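Local atomic coordinates of 3-hydroxyacyl-CoA dehydrogenase (Archaeoglobus fulgidus, PDB entry 1ZEJ), a protein that probably binds NAD(+) and uses it to oxidise a hydroxyl group of its substrate. Residues A[66-71]-A[96-101]; A[224-229]-A[266-271]; A[232-237]-A[245-250]. One frame throughout, in Å; residues are numbered along the deposited sequence.

Contact 1 (A[66-71]-A[96-101]); sequences TTLEKV and ERLTNA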
ATOM      1  N   THR A  66      31.046 -24.286 -11.412  1.00 25.16           N
ATOM      2  CA  THR A  66      30.156 -25.331 -10.950  1.00 25.56           C
ATOM      3  C   THR A  66      30.559 -25.918  -9.619  1.00 26.33           C
ATOM      4  O   THR A  66      29.808 -26.743  -9.085  1.00 25.53           O
ATOM      5  CB  THR A  66      30.101 -26.497 -11.956  1.00 26.10           C
ATOM      6  OG1 THR A  66      31.439 -26.954 -12.239  1.00 24.68           O
ATOM      7  CG2 THR A  66      29.473 -26.037 -13.267  1.00 27.36           C
ATOM      8  N   THR A  67      31.699 -25.488  -9.061  1.00 25.70           N
ATOM      9  CA  THR A  67      32.217 -26.065  -7.827  1.00 25.87           C
ATOM     10  C   THR A  67      32.339 -25.042  -6.667  1.00 26.19           C
ATOM     11  O   THR A  67      32.111 -23.833  -6.838  1.00 26.16           O
ATOM     12  CB  THR A  67      33.577 -26.780  -8.124  1.00 26.13           C
ATOM     13  OG1 THR A  67      34.446 -25.883  -8.812  1.00 27.17           O
ATOM     14  CG2 THR A  67      33.323 -27.990  -9.002  1.00 25.43           C
ATOM     15  N   LEU A  68      32.738 -25.540  -5.499  1.00 25.91           N
ATOM     16  CA  LEU A  68      32.658 -24.790  -4.252  1.00 26.49           C
ATOM     17  C   LEU A  68      33.998 -24.410  -3.664  1.00 26.50           C
ATOM     18  O   LEU A  68      34.052 -23.910  -2.517  1.00 27.22           O
ATOM     19  CB  LEU A  68      31.916 -25.633  -3.222  1.00 27.03           C
ATOM     20  CG  LEU A  68      30.438 -25.953  -3.545  1.00 29.76           C
ATOM     21  CD1 LEU A  68      29.873 -26.740  -2.364  1.00 32.88           C
ATOM     22  CD2 LEU A  68      29.582 -24.732  -3.864  1.00 30.49           C
ATOM     23  N   GLU A  69      35.069 -24.591  -4.420  1.00 27.10           N
ATOM     24  CA  GLU A  69      36.391 -24.356  -3.854  1.00 28.00           C
ATOM     25  C   GLU A  69      36.638 -22.911  -3.443  1.00 28.60           C
ATOM     26  O   GLU A  69      37.462 -22.669  -2.568  1.00 30.82           O
ATOM     27  CB  GLU A  69      37.503 -24.870  -4.711  1.00 29.29           C
ATOM     28  CG  GLU A  69      37.962 -24.067  -5.928  1.00 29.80           C
ATOM     29  CD  GLU A  69      37.034 -24.182  -7.098  1.00 32.14           C
ATOM     30  OE1 GLU A  69      35.941 -24.762  -6.928  1.00 31.90           O
ATOM     31  OE2 GLU A  69      37.405 -23.681  -8.184  1.00 30.32           O
ATOM     32  N   LYS A  70      35.958 -21.971  -4.075  1.00 26.58           N
ATOM     33  CA  LYS A  70      36.162 -20.550  -3.757  1.00 28.06           C
ATOM     34  C   LYS A  70      35.317 -20.092  -2.540  1.00 27.52           C
ATOM     35  O   LYS A  70      35.535 -18.966  -2.024  1.00 27.84           O
ATOM     36  CB  LYS A  70      35.882 -19.653  -4.967  1.00 28.17           C
ATOM     37  CG  LYS A  70      36.705 -19.900  -6.227  1.00 32.38           C
ATOM     38  CD  LYS A  70      38.106 -19.452  -6.056  1.00 36.21           C
ATOM     39  CE  LYS A  70      38.979 -19.627  -7.339  1.00 36.14           C
ATOM     40  NZ  LYS A  70      38.879 -18.499  -8.304  1.00 37.65           N
ATOM     41  N   VAL A  71      34.430 -20.956  -2.037  1.00 26.99           N
ATOM     42  CA  VAL A  71      33.592 -20.607  -0.857  1.00 28.56           C
ATOM     43  C   VAL A  71      34.460 -20.174   0.340  1.00 29.77           C
ATOM     44  O   VAL A  71      34.164 -19.202   0.999  1.00 28.52           O
ATOM     45  CB  VAL A  71      32.694 -21.794  -0.394  1.00 28.77           C
ATOM     46  CG1 VAL A  71      32.145 -21.580   1.019  1.00 31.82           C
ATOM     47  CG2 VAL A  71      31.570 -21.960  -1.368  1.00 29.61           C
ATOM     48  N   GLU A  96      28.434 -24.819   4.887  1.00 30.81           N
ATOM     49  CA  GLU A  96      28.823 -24.463   6.268  1.00 32.67           C
ATOM     50  C   GLU A  96      30.077 -25.167   6.742  1.00 32.78           C
ATOM     51  O   GLU A  96      30.785 -24.638   7.573  1.00 34.10           O
ATOM     52  CB  GLU A  96      27.640 -24.603   7.274  1.00 33.26           C
ATOM     53  CG  GLU A  96      27.226 -25.968   7.606  1.00 35.21           C
ATOM     54  CD  GLU A  96      26.122 -26.015   8.711  1.00 35.32           C
ATOM     55  OE1 GLU A  96      25.996 -25.049   9.514  1.00 36.02           O
ATOM     56  OE2 GLU A  96      25.418 -27.051   8.745  1.00 34.58           O
ATOM     57  N   ARG A  97      30.390 -26.322   6.164  1.00 32.56           N
ATOM     58  CA  ARG A  97      31.635 -27.002   6.433  1.00 34.00           C
ATOM     59  C   ARG A  97      32.870 -26.330   5.841  1.00 32.97           C
ATOM     60  O   ARG A  97      33.999 -26.630   6.284  1.00 32.70           O
ATOM     61  CB  ARG A  97      31.568 -28.440   5.910  0.50 33.94           C
ATOM     62  CG  ARG A  97      30.423 -29.254   6.510  0.50 35.58           C
ATOM     63  CD  ARG A  97      30.568 -30.756   6.237  0.50 35.46           C
ATOM     64  NE  ARG A  97      30.266 -31.107   4.846  0.50 36.50           N
ATOM     65  CZ  ARG A  97      29.061 -31.416   4.354  0.50 36.04           C
ATOM     66  NH1 ARG A  97      27.966 -31.415   5.117  0.50 37.16           N
ATOM     67  NH2 ARG A  97      28.947 -31.719   3.064  0.50 34.61           N
ATOM     68  N   LEU A  98      32.678 -25.495   4.808  1.00 30.73           N
ATOM     69  CA  LEU A  98      33.781 -24.923   4.034  1.00 30.02           C
ATOM     70  C   LEU A  98      34.151 -23.534   4.509  1.00 30.50           C
ATOM     71  O   LEU A  98      35.242 -23.010   4.204  1.00 29.07           O
ATOM     72  CB  LEU A  98      33.403 -24.853   2.543  1.00 30.16           C
ATOM     73  CG  LEU A  98      33.099 -26.195   1.872  1.00 30.57           C
ATOM     74  CD1 LEU A  98      32.513 -25.956   0.456  1.00 31.69           C
ATOM     75  CD2 LEU A  98      34.301 -27.101   1.841  1.00 30.99           C
ATOM     76  N   THR A  99      33.256 -22.911   5.267  1.00 30.50           N
ATOM     77  CA  THR A  99      33.521 -21.555   5.682  1.00 31.89           C
ATOM     78  C   THR A  99      32.765 -21.270   6.956  1.00 32.47           C
ATOM     79  O   THR A  99      31.705 -21.865   7.199  1.00 31.51           O
ATOM     80  CB  THR A  99      33.122 -20.549   4.548  1.00 32.58           C
ATOM     81  OG1 THR A  99      33.398 -19.199   4.960  1.00 36.10           O
ATOM     82  CG2 THR A  99      31.664 -20.641   4.210  1.00 31.82           C
ATOM     83  N   ASN A 100      33.280 -20.295   7.704  1.00 33.65           N
ATOM     84  CA  ASN A 100      32.589 -19.687   8.846  1.00 35.44           C
ATOM     85  C   ASN A 100      31.900 -18.325   8.507  1.00 34.23           C
ATOM     86  O   ASN A 100      31.401 -17.660   9.395  1.00 34.28           O
ATOM     87  CB  ASN A 100      33.609 -19.468   9.984  1.00 37.46           C
ATOM     88  CG  ASN A 100      34.131 -20.757  10.552  1.00 42.20           C
ATOM     89  OD1 ASN A 100      33.373 -21.724  10.707  1.00 50.23           O
ATOM     90  ND2 ASN A 100      35.433 -20.789  10.889  1.00 49.26           N
ATOM     91  N   ALA A 101      31.920 -17.915   7.242  1.00 32.78           N
ATOM     92  CA  ALA A 101      31.270 -16.692   6.803  1.00 33.10           C
ATOM     93  C   ALA A 101      29.777 -16.720   7.071  1.00 31.83           C
ATOM     94  O   ALA A 101      29.179 -17.803   7.128  1.00 31.00           O
ATOM     95  CB  ALA A 101      31.492 -16.483   5.321  1.00 33.55           C
TER

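Contact 2 (A[224-229]-A[266-271]); sequences IGLDVA and KGIYEY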
ATOM      1  N   ILE A 224      -3.697  12.115   9.396  1.00 33.14           N
ATOM      2  CA  ILE A 224      -5.099  11.807   9.701  1.00 34.75           C
ATOM      3  C   ILE A 224      -5.419  12.332  11.099  1.00 34.69           C
ATOM      4  O   ILE A 224      -6.431  13.010  11.297  1.00 32.96           O
ATOM      5  CB  ILE A 224      -5.398  10.278   9.579  1.00 35.03           C
ATOM      6  CG1 ILE A 224      -5.598   9.905   8.101  1.00 37.14           C
ATOM      7  CG2 ILE A 224      -6.650   9.850  10.377  1.00 35.43           C
ATOM      8  CD1 ILE A 224      -5.369   8.444   7.825  1.00 37.41           C
ATOM      9  N   GLY A 225      -4.531  12.039  12.061  1.00 32.43           N
ATOM     10  CA  GLY A 225      -4.758  12.372  13.454  1.00 32.41           C
ATOM     11  C   GLY A 225      -4.965  11.080  14.201  1.00 32.55           C
ATOM     12  O   GLY A 225      -5.826  10.281  13.837  1.00 32.70           O
ATOM     13  N   LEU A 226      -4.113  10.829  15.197  1.00 32.86           N
ATOM     14  CA  LEU A 226      -4.183   9.593  15.957  1.00 32.70           C
ATOM     15  C   LEU A 226      -5.470   9.520  16.768  1.00 32.47           C
ATOM     16  O   LEU A 226      -6.037   8.447  16.871  1.00 32.17           O
ATOM     17  CB  LEU A 226      -2.973   9.447  16.882  1.00 32.94           C
ATOM     18  CG  LEU A 226      -1.758   8.725  16.320  1.00 34.61           C
ATOM     19  CD1 LEU A 226      -1.328   9.247  14.968  1.00 36.97           C
ATOM     20  CD2 LEU A 226      -0.602   8.760  17.353  1.00 33.71           C
ATOM     21  N   ASP A 227      -5.886  10.649  17.371  1.00 32.19           N
ATOM     22  CA  ASP A 227      -7.193  10.757  18.035  1.00 33.14           C
ATOM     23  C   ASP A 227      -8.367  10.452  17.063  1.00 34.49           C
ATOM     24  O   ASP A 227      -9.276   9.664  17.377  1.00 33.49           O
ATOM     25  CB  ASP A 227      -7.344  12.126  18.719  1.00 33.40           C
ATOM     26  CG  ASP A 227      -7.079  13.309  17.778  1.00 34.25           C
ATOM     27  OD1 ASP A 227      -6.517  13.154  16.670  1.00 35.44           O
ATOM     28  OD2 ASP A 227      -7.460  14.410  18.145  1.00 36.07           O
ATOM     29  N   VAL A 228      -8.314  11.060  15.878  1.00 35.34           N
ATOM     30  CA  VAL A 228      -9.311  10.835  14.850  1.00 36.45           C
ATOM     31  C   VAL A 228      -9.376   9.353  14.517  1.00 36.87           C
ATOM     32  O   VAL A 228     -10.459   8.760  14.500  1.00 36.07           O
ATOM     33  CB  VAL A 228      -8.998  11.665  13.573  1.00 36.46           C
ATOM     34  CG1 VAL A 228      -9.817  11.179  12.400  1.00 37.74           C
ATOM     35  CG2 VAL A 228      -9.268  13.130  13.842  1.00 36.97           C
ATOM     36  N   ALA A 229      -8.211   8.753  14.293  1.00 38.02           N
ATOM     37  CA  ALA A 229      -8.134   7.350  13.927  1.00 39.53           C
ATOM     38  C   ALA A 229      -8.633   6.419  15.017  1.00 41.22           C
ATOM     39  O   ALA A 229      -9.336   5.463  14.731  1.00 41.80           O
ATOM     40  CB  ALA A 229      -6.706   6.982  13.515  1.00 40.14           C
ATOM     41  N   LYS A 266       3.547  16.110  17.095  1.00 32.37           N
ATOM     42  CA  LYS A 266       4.084  14.821  17.553  1.00 32.22           C
ATOM     43  C   LYS A 266       2.999  13.762  17.582  1.00 31.21           C
ATOM     44  O   LYS A 266       1.967  13.923  18.210  1.00 30.16           O
ATOM     45  CB  LYS A 266       4.733  14.936  18.953  1.00 32.18           C
ATOM     46  CG  LYS A 266       5.494  13.665  19.412  1.00 33.89           C
ATOM     47  CD  LYS A 266       5.985  13.810  20.865  1.00 34.20           C
ATOM     48  CE  LYS A 266       7.315  13.168  21.114  1.00 37.96           C
ATOM     49  NZ  LYS A 266       7.417  11.723  20.749  1.00 39.25           N
ATOM     50  N   GLY A 267       3.234  12.672  16.873  1.00 31.10           N
ATOM     51  CA  GLY A 267       2.401  11.510  17.022  1.00 31.58           C
ATOM     52  C   GLY A 267       3.309  10.314  17.041  1.00 32.11           C
ATOM     53  O   GLY A 267       4.093  10.120  17.990  1.00 32.23           O
ATOM     54  N   ILE A 268       3.220   9.506  15.995  1.00 31.31           N
ATOM     55  CA  ILE A 268       4.223   8.463  15.781  1.00 32.30           C
ATOM     56  C   ILE A 268       5.589   9.133  15.537  1.00 31.57           C
ATOM     57  O   ILE A 268       6.620   8.708  16.095  1.00 31.60           O
ATOM     58  CB  ILE A 268       3.810   7.523  14.644  1.00 32.70           C
ATOM     59  CG1 ILE A 268       2.505   6.800  15.026  1.00 33.70           C
ATOM     60  CG2 ILE A 268       4.929   6.487  14.402  1.00 34.17           C
ATOM     61  CD1 ILE A 268       1.634   6.467  13.894  1.00 36.91           C
ATOM     62  N   TYR A 269       5.582  10.216  14.758  1.00 30.57           N
ATOM     63  CA  TYR A 269       6.784  10.976  14.431  1.00 30.21           C
ATOM     64  C   TYR A 269       6.612  12.425  14.880  1.00 30.81           C
ATOM     65  O   TYR A 269       5.533  12.792  15.327  1.00 29.71           O
ATOM     66  CB  TYR A 269       7.002  10.930  12.943  1.00 30.58           C
ATOM     67  CG  TYR A 269       7.112   9.525  12.398  1.00 29.71           C
ATOM     68  CD1 TYR A 269       8.139   8.651  12.811  1.00 32.27           C
ATOM     69  CD2 TYR A 269       6.199   9.053  11.498  1.00 30.60           C
ATOM     70  CE1 TYR A 269       8.213   7.355  12.308  1.00 31.34           C
ATOM     71  CE2 TYR A 269       6.270   7.798  11.006  1.00 30.28           C
ATOM     72  CZ  TYR A 269       7.290   6.949  11.379  1.00 33.13           C
ATOM     73  OH  TYR A 269       7.311   5.675  10.818  1.00 33.09           O
ATOM     74  N   GLU A 270       7.669  13.225  14.745  1.00 31.19           N
ATOM     75  CA  GLU A 270       7.665  14.637  15.137  1.00 33.20           C
ATOM     76  C   GLU A 270       7.687  15.500  13.883  1.00 33.23           C
ATOM     77  O   GLU A 270       8.302  15.123  12.863  1.00 33.02           O
ATOM     78  CB  GLU A 270       8.862  14.960  16.038  1.00 33.11           C
ATOM     79  CG  GLU A 270       8.851  14.136  17.326  1.00 34.69           C
ATOM     80  CD  GLU A 270       9.916  14.536  18.340  1.00 36.72           C
ATOM     81  OE1 GLU A 270      10.533  15.618  18.199  1.00 41.55           O
ATOM     82  OE2 GLU A 270      10.125  13.762  19.303  1.00 41.74           O
ATOM     83  N   TYR A 271       7.005  16.642  13.965  1.00 33.42           N
ATOM     84  CA  TYR A 271       6.721  17.505  12.799  1.00 33.73           C
ATOM     85  C   TYR A 271       7.050  18.970  13.088  1.00 35.79           C
ATOM     86  O   TYR A 271       7.010  19.395  14.243  1.00 35.88           O
ATOM     87  CB  TYR A 271       5.256  17.364  12.398  1.00 32.33           C
ATOM     88  CG  TYR A 271       4.957  15.938  11.980  1.00 30.34           C
ATOM     89  CD1 TYR A 271       4.558  14.995  12.910  1.00 29.22           C
ATOM     90  CD2 TYR A 271       5.138  15.528  10.668  1.00 28.61           C
ATOM     91  CE1 TYR A 271       4.345  13.688  12.552  1.00 27.76           C
ATOM     92  CE2 TYR A 271       4.909  14.203  10.290  1.00 28.99           C
ATOM     93  CZ  TYR A 271       4.507  13.293  11.236  1.00 29.71           C
ATOM     94  OH  TYR A 271       4.316  11.955  10.881  1.00 29.09           O
TER

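Contact 3 (A[232-237]-A[245-250]); sequences ASLYLY and FKPPEW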
ATOM      1  N   ALA A 232     -12.393   6.869  15.187  1.00 42.81           N
ATOM      2  CA  ALA A 232     -13.004   6.400  13.932  1.00 42.50           C
ATOM      3  C   ALA A 232     -12.954   4.886  13.861  1.00 42.35           C
ATOM      4  O   ALA A 232     -13.970   4.248  13.633  1.00 44.21           O
ATOM      5  CB  ALA A 232     -12.340   7.013  12.716  1.00 42.35           C
ATOM      6  N   SER A 233     -11.799   4.293  14.114  1.00 42.19           N
ATOM      7  CA  SER A 233     -11.715   2.821  14.161  1.00 41.88           C
ATOM      8  C   SER A 233     -12.631   2.222  15.213  1.00 41.14           C
ATOM      9  O   SER A 233     -13.359   1.261  14.922  1.00 41.00           O
ATOM     10  CB  SER A 233     -10.277   2.377  14.462  0.50 42.13           C
ATOM     11  OG  SER A 233      -9.975   2.567  15.840  0.50 41.26           O
ATOM     12  N   LEU A 234     -12.636   2.810  16.412  1.00 40.66           N
ATOM     13  CA  LEU A 234     -13.564   2.406  17.493  1.00 40.26           C
ATOM     14  C   LEU A 234     -15.058   2.411  17.062  1.00 41.14           C
ATOM     15  O   LEU A 234     -15.843   1.504  17.409  1.00 40.77           O
ATOM     16  CB  LEU A 234     -13.383   3.351  18.688  1.00 39.87           C
ATOM     17  CG  LEU A 234     -14.230   3.051  19.922  1.00 40.80           C
ATOM     18  CD1 LEU A 234     -13.753   1.779  20.593  1.00 43.27           C
ATOM     19  CD2 LEU A 234     -14.210   4.207  20.908  1.00 40.92           C
ATOM     20  N   TYR A 235     -15.464   3.443  16.312  1.00 41.59           N
ATOM     21  CA  TYR A 235     -16.841   3.507  15.829  1.00 41.38           C
ATOM     22  C   TYR A 235     -17.041   2.326  14.891  1.00 41.87           C
ATOM     23  O   TYR A 235     -18.012   1.591  15.008  1.00 41.63           O
ATOM     24  CB  TYR A 235     -17.133   4.821  15.083  1.00 41.43           C
ATOM     25  CG  TYR A 235     -18.410   4.768  14.222  1.00 40.92           C
ATOM     26  CD1 TYR A 235     -18.372   4.307  12.895  1.00 42.24           C
ATOM     27  CD2 TYR A 235     -19.628   5.178  14.725  1.00 41.21           C
ATOM     28  CE1 TYR A 235     -19.549   4.258  12.108  1.00 41.49           C
ATOM     29  CE2 TYR A 235     -20.803   5.144  13.950  1.00 40.96           C
ATOM     30  CZ  TYR A 235     -20.751   4.667  12.642  1.00 41.05           C
ATOM     31  OH  TYR A 235     -21.902   4.607  11.850  1.00 38.90           O
ATOM     32  N   LEU A 236     -16.115   2.170  13.943  1.00 42.63           N
ATOM     33  CA  LEU A 236     -16.198   1.108  12.949  1.00 43.66           C
ATOM     34  C   LEU A 236     -16.217  -0.264  13.623  1.00 44.83           C
ATOM     35  O   LEU A 236     -16.988  -1.139  13.235  1.00 44.64           O
ATOM     36  CB  LEU A 236     -15.022   1.195  11.962  1.00 43.67           C
ATOM     37  CG  LEU A 236     -15.085   2.405  11.030  1.00 44.02           C
ATOM     38  CD1 LEU A 236     -13.807   2.493  10.196  1.00 43.73           C
ATOM     39  CD2 LEU A 236     -16.352   2.348  10.151  1.00 44.55           C
ATOM     40  N   TYR A 237     -15.373  -0.450  14.631  1.00 45.60           N
ATOM     41  CA  TYR A 237     -15.406  -1.695  15.408  1.00 46.41           C
ATOM     42  C   TYR A 237     -16.765  -1.891  16.101  1.00 46.15           C
ATOM     43  O   TYR A 237     -17.357  -2.970  16.027  1.00 45.94           O
ATOM     44  CB  TYR A 237     -14.257  -1.730  16.424  1.00 47.56           C
ATOM     45  CG  TYR A 237     -14.087  -3.080  17.085  1.00 49.36           C
ATOM     46  CD1 TYR A 237     -13.728  -4.196  16.340  1.00 50.71           C
ATOM     47  CD2 TYR A 237     -14.297  -3.245  18.450  1.00 52.18           C
ATOM     48  CE1 TYR A 237     -13.579  -5.448  16.927  1.00 50.51           C
ATOM     49  CE2 TYR A 237     -14.138  -4.508  19.057  1.00 53.11           C
ATOM     50  CZ  TYR A 237     -13.779  -5.598  18.273  1.00 51.61           C
ATOM     51  OH  TYR A 237     -13.610  -6.835  18.848  1.00 51.84           O
ATOM     52  N   PHE A 245     -10.896  -3.551  12.575  1.00 44.82           N
ATOM     53  CA  PHE A 245     -11.249  -2.235  13.101  1.00 45.25           C
ATOM     54  C   PHE A 245     -10.874  -2.069  14.573  1.00 46.97           C
ATOM     55  O   PHE A 245     -10.931  -0.952  15.105  1.00 47.00           O
ATOM     56  CB  PHE A 245     -12.750  -1.949  12.901  1.00 44.07           C
ATOM     57  CG  PHE A 245     -13.164  -1.840  11.458  1.00 42.25           C
ATOM     58  CD1 PHE A 245     -12.443  -1.034  10.551  1.00 41.11           C
ATOM     59  CD2 PHE A 245     -14.312  -2.491  11.008  1.00 40.06           C
ATOM     60  CE1 PHE A 245     -12.838  -0.920   9.203  1.00 40.93           C
ATOM     61  CE2 PHE A 245     -14.702  -2.407   9.669  1.00 39.50           C
ATOM     62  CZ  PHE A 245     -13.971  -1.614   8.763  1.00 41.80           C
ATOM     63  N   LYS A 246     -10.506  -3.161  15.246  1.00 49.09           N
ATOM     64  CA  LYS A 246     -10.300  -3.099  16.705  1.00 50.90           C
ATOM     65  C   LYS A 246      -9.168  -2.090  17.026  1.00 51.03           C
ATOM     66  O   LYS A 246      -8.050  -2.218  16.511  1.00 50.27           O
ATOM     67  CB  LYS A 246      -9.989  -4.488  17.283  1.00 50.87           C
ATOM     68  CG  LYS A 246     -10.188  -4.611  18.795  1.00 51.21           C
ATOM     69  CD  LYS A 246      -9.562  -5.896  19.353  1.00 52.17           C
ATOM     70  CE  LYS A 246     -10.504  -7.120  19.274  1.00 54.28           C
ATOM     71  NZ  LYS A 246      -9.819  -8.391  19.715  1.00 53.66           N
ATOM     72  N   PRO A 247      -9.468  -1.076  17.864  1.00 52.09           N
ATOM     73  CA  PRO A 247      -8.523   0.021  18.176  1.00 52.57           C
ATOM     74  C   PRO A 247      -7.290  -0.404  19.011  1.00 53.13           C
ATOM     75  O   PRO A 247      -7.447  -0.876  20.141  1.00 53.58           O
ATOM     76  CB  PRO A 247      -9.389   1.004  18.981  1.00 52.48           C
ATOM     77  CG  PRO A 247     -10.449   0.165  19.578  1.00 52.69           C
ATOM     78  CD  PRO A 247     -10.751  -0.906  18.573  1.00 51.99           C
ATOM     79  N   PRO A 248      -6.070  -0.198  18.469  1.00 53.47           N
ATOM     80  CA  PRO A 248      -4.854  -0.688  19.113  1.00 53.23           C
ATOM     81  C   PRO A 248      -4.515   0.014  20.416  1.00 53.03           C
ATOM     82  O   PRO A 248      -4.739   1.210  20.559  1.00 53.30           O
ATOM     83  CB  PRO A 248      -3.777  -0.417  18.064  1.00 53.24           C
ATOM     84  CG  PRO A 248      -4.288   0.654  17.232  1.00 53.45           C
ATOM     85  CD  PRO A 248      -5.768   0.522  17.214  1.00 53.65           C
ATOM     86  N   GLU A 249      -3.973  -0.755  21.347  1.00 52.52           N
ATOM     87  CA  GLU A 249      -3.472  -0.260  22.625  1.00 52.01           C
ATOM     88  C   GLU A 249      -2.370   0.811  22.534  1.00 51.64           C
ATOM     89  O   GLU A 249      -2.383   1.779  23.300  1.00 52.23           O
ATOM     90  CB  GLU A 249      -2.936  -1.449  23.429  1.00 52.32           C
ATOM     91  CG  GLU A 249      -2.381  -1.095  24.801  1.00 52.09           C
ATOM     92  CD  GLU A 249      -1.817  -2.301  25.515  1.00 52.95           C
ATOM     93  OE1 GLU A 249      -0.902  -2.944  24.953  1.00 54.46           O
ATOM     94  OE2 GLU A 249      -2.278  -2.599  26.651  1.00 55.20           O
ATOM     95  N   TRP A 250      -1.418   0.631  21.618  1.00 50.69           N
ATOM     96  CA  TRP A 250      -0.320   1.603  21.441  1.00 49.89           C
ATOM     97  C   TRP A 250      -0.878   2.995  21.126  1.00 48.54           C
ATOM     98  O   TRP A 250      -0.308   4.010  21.519  1.00 47.62           O
ATOM     99  CB  TRP A 250       0.695   1.150  20.359  1.00 48.49           C
ATOM    100  CG  TRP A 250       0.219   1.128  18.940  1.00 48.71           C
ATOM    101  CD1 TRP A 250      -0.142   0.028  18.226  1.00 47.29           C
ATOM    102  CD2 TRP A 250       0.099   2.246  18.034  1.00 49.92           C
ATOM    103  NE1 TRP A 250      -0.497   0.381  16.946  1.00 48.17           N
ATOM    104  CE2 TRP A 250      -0.365   1.731  16.795  1.00 48.27           C
ATOM    105  CE3 TRP A 250       0.309   3.632  18.155  1.00 48.98           C
ATOM    106  CZ2 TRP A 250      -0.620   2.538  15.693  1.00 48.60           C
ATOM    107  CZ3 TRP A 250       0.040   4.447  17.053  1.00 49.15           C
ATOM    108  CH2 TRP A 250      -0.410   3.889  15.827  1.00 48.97           C
TER

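Contact 1 (A[66-71]-A[96-101])
Two methyl groups, CG1 of Val71 and CG2 of Thr99, are pressed to 3.4 Å, tighter than ordinary van der Waals contact, and the two side chains cross at about a right angle. The pair joins two loops of the NAD-binding, Rossmann-type domain: 66-71 runs from strand 62-65 toward strand 76-79, whereas the loop 96-101 links helix 85-96 to strand 103-105. Val71 brings CG1 across because that methyl stands anti to the backbone N (chi1 164°), and the same methyl also meets CB of Leu98 at 3.8 Å. Leu98 in turn lays CD1 against CB of Leu68, 3.7 Å away, with the longer axes of the two leucines again nearly perpendicular.

The polar branch of Thr99 is used at home. With OG1 anti to the backbone N (chi1 -179°), the hydroxyl oxygen accepts from the N-H of Ala101 at 3.0 Å in an ST turn, a nearly straight bond of 167°, and leaves the methyl to face Val71. An alanine here removes methyl and hydroxyl together, and would probably leave CG1 of Val71 without its close neighbour and the Ala101 N-H without its acceptor in the turn. On the other loop, a type I turn from Leu68 to Val71 is closed by Val71 N bonding to Leu68 O at 3.0 Å. Leu68 and Val71 also rest on Phe16 of strand 14-18. The turn bonds stay within each loop, other polar groups such as Thr99 O look to Arg124, and what meets across the contact is mainly hydrocarbon.

Contact 2 (A[224-229]-A[266-271])
The N-terminal end of helix 226-240, in the helical C-terminal domain, meets the loop between helices 249-256 and 275-290 through one side chain, that of Leu226. Its CD2 methyl lies 4.1 Å from CA of Gly267 and equally far from the backbone N of Ile268, while CD1 meets CD1 of Ile268 at 4.2 Å. These are loose van der Waals contacts, one of them to a backbone nitrogen. Gly267 offers bare backbone: a CB on it would point toward the leucine and come close to its CD1, so the glycine leaves that side of the leucine less crowded.

Ile268 contributes by its end, since its CD1 reaches nearer to Leu226 than the start of the side chain suggests. Its backbone is held by Asp222, which takes the N-H groups of Ile268 and Tyr269 on its two carboxylate oxygens. Gly225, at the N-cap position, has a positive phi of 111° at which a CB would jam against the preceding carbonyl oxygen, so the backbone at this junction between helices 197-224 and 226-240 calls for glycine. Its carbonyl oxygen accepts from Ala229 N at 2.9 Å.

Leu221 of helix 197-224 packs on both Leu226 and Ile268, and Ala197 of the second subunit touches Ile268 as well. The chemistry implies a division of labour: Asp222 fixes the loop backbone by hydrogen bonds, and the aliphatic groups of Leu226 and Ile268 pack between helix and loop.

Contact 3 (A[232-237]-A[245-250])
Phe245 and Leu236 join helix 226-240 to the returning segment that leads into helix 249-256 in the helical C-terminal domain. After the first helix the chain turns and passes back along it, extended from Lys246 through the two prolines.

CH-pi contacts carry much of the interface. CB of Leu236 stands over one face of the Phe245 ring, 3.7 Å from its centroid and 18° off the normal, displaced toward the rim, while the leucine CD1 follows the ring on to CE1. A similar contact occurs on Tyr237, where CG of Lys246 lies over a face at 3.9 Å from the centroid. The two side chains run alongside each other and point the same way; each has CG anti to its own backbone N (chi1 -170° for Tyr237, -162° for Lys246). The aliphatic part of the lysine covers the phenol.

Aliphatic packing completes the seam. CB of Tyr237 meets CB of Phe245, and CG of Pro247 touches CD1 of Leu234 at 3.8 Å. The second subunit also packs here: its Ala181 on Phe245, its Val109 on Leu236.

Polar atoms add little between the segments. Ser233 O and Phe245 O are both acceptors and merely lie near each other; the former is taken by Tyr237 N at 2.7 Å within the helix. The hydroxyl of Ser233, in one of its two conformers, likewise turns back to its own helix, bonding Tyr230 O. At the outer end of the lysine, CE of Lys246 comes to 3.1 Å from OH of Tyr237.

Overall arrangement
The three contacts illustrate how apolar side chains can join segments whose polar groups are met by other partners. Contact 1 lies in the NAD-binding domain, partly buried, about 50 Å from contact 2 and 52 Å from contact 3, centre to centre, on the opposite side of the chain's centre. Contacts 2 and 3 share helix 226-240, their centres about 15 Å apart, and contact 3 is nested in the loop that contact 2 closes; CD1 of Ile268 touches CH2 of Trp250. Contact 2 is small, buried and made by aliphatic side chains on each other and on backbone, whereas contact 3, partly buried and larger, adds aromatic faces. Both reach the second subunit; contact 1 does not.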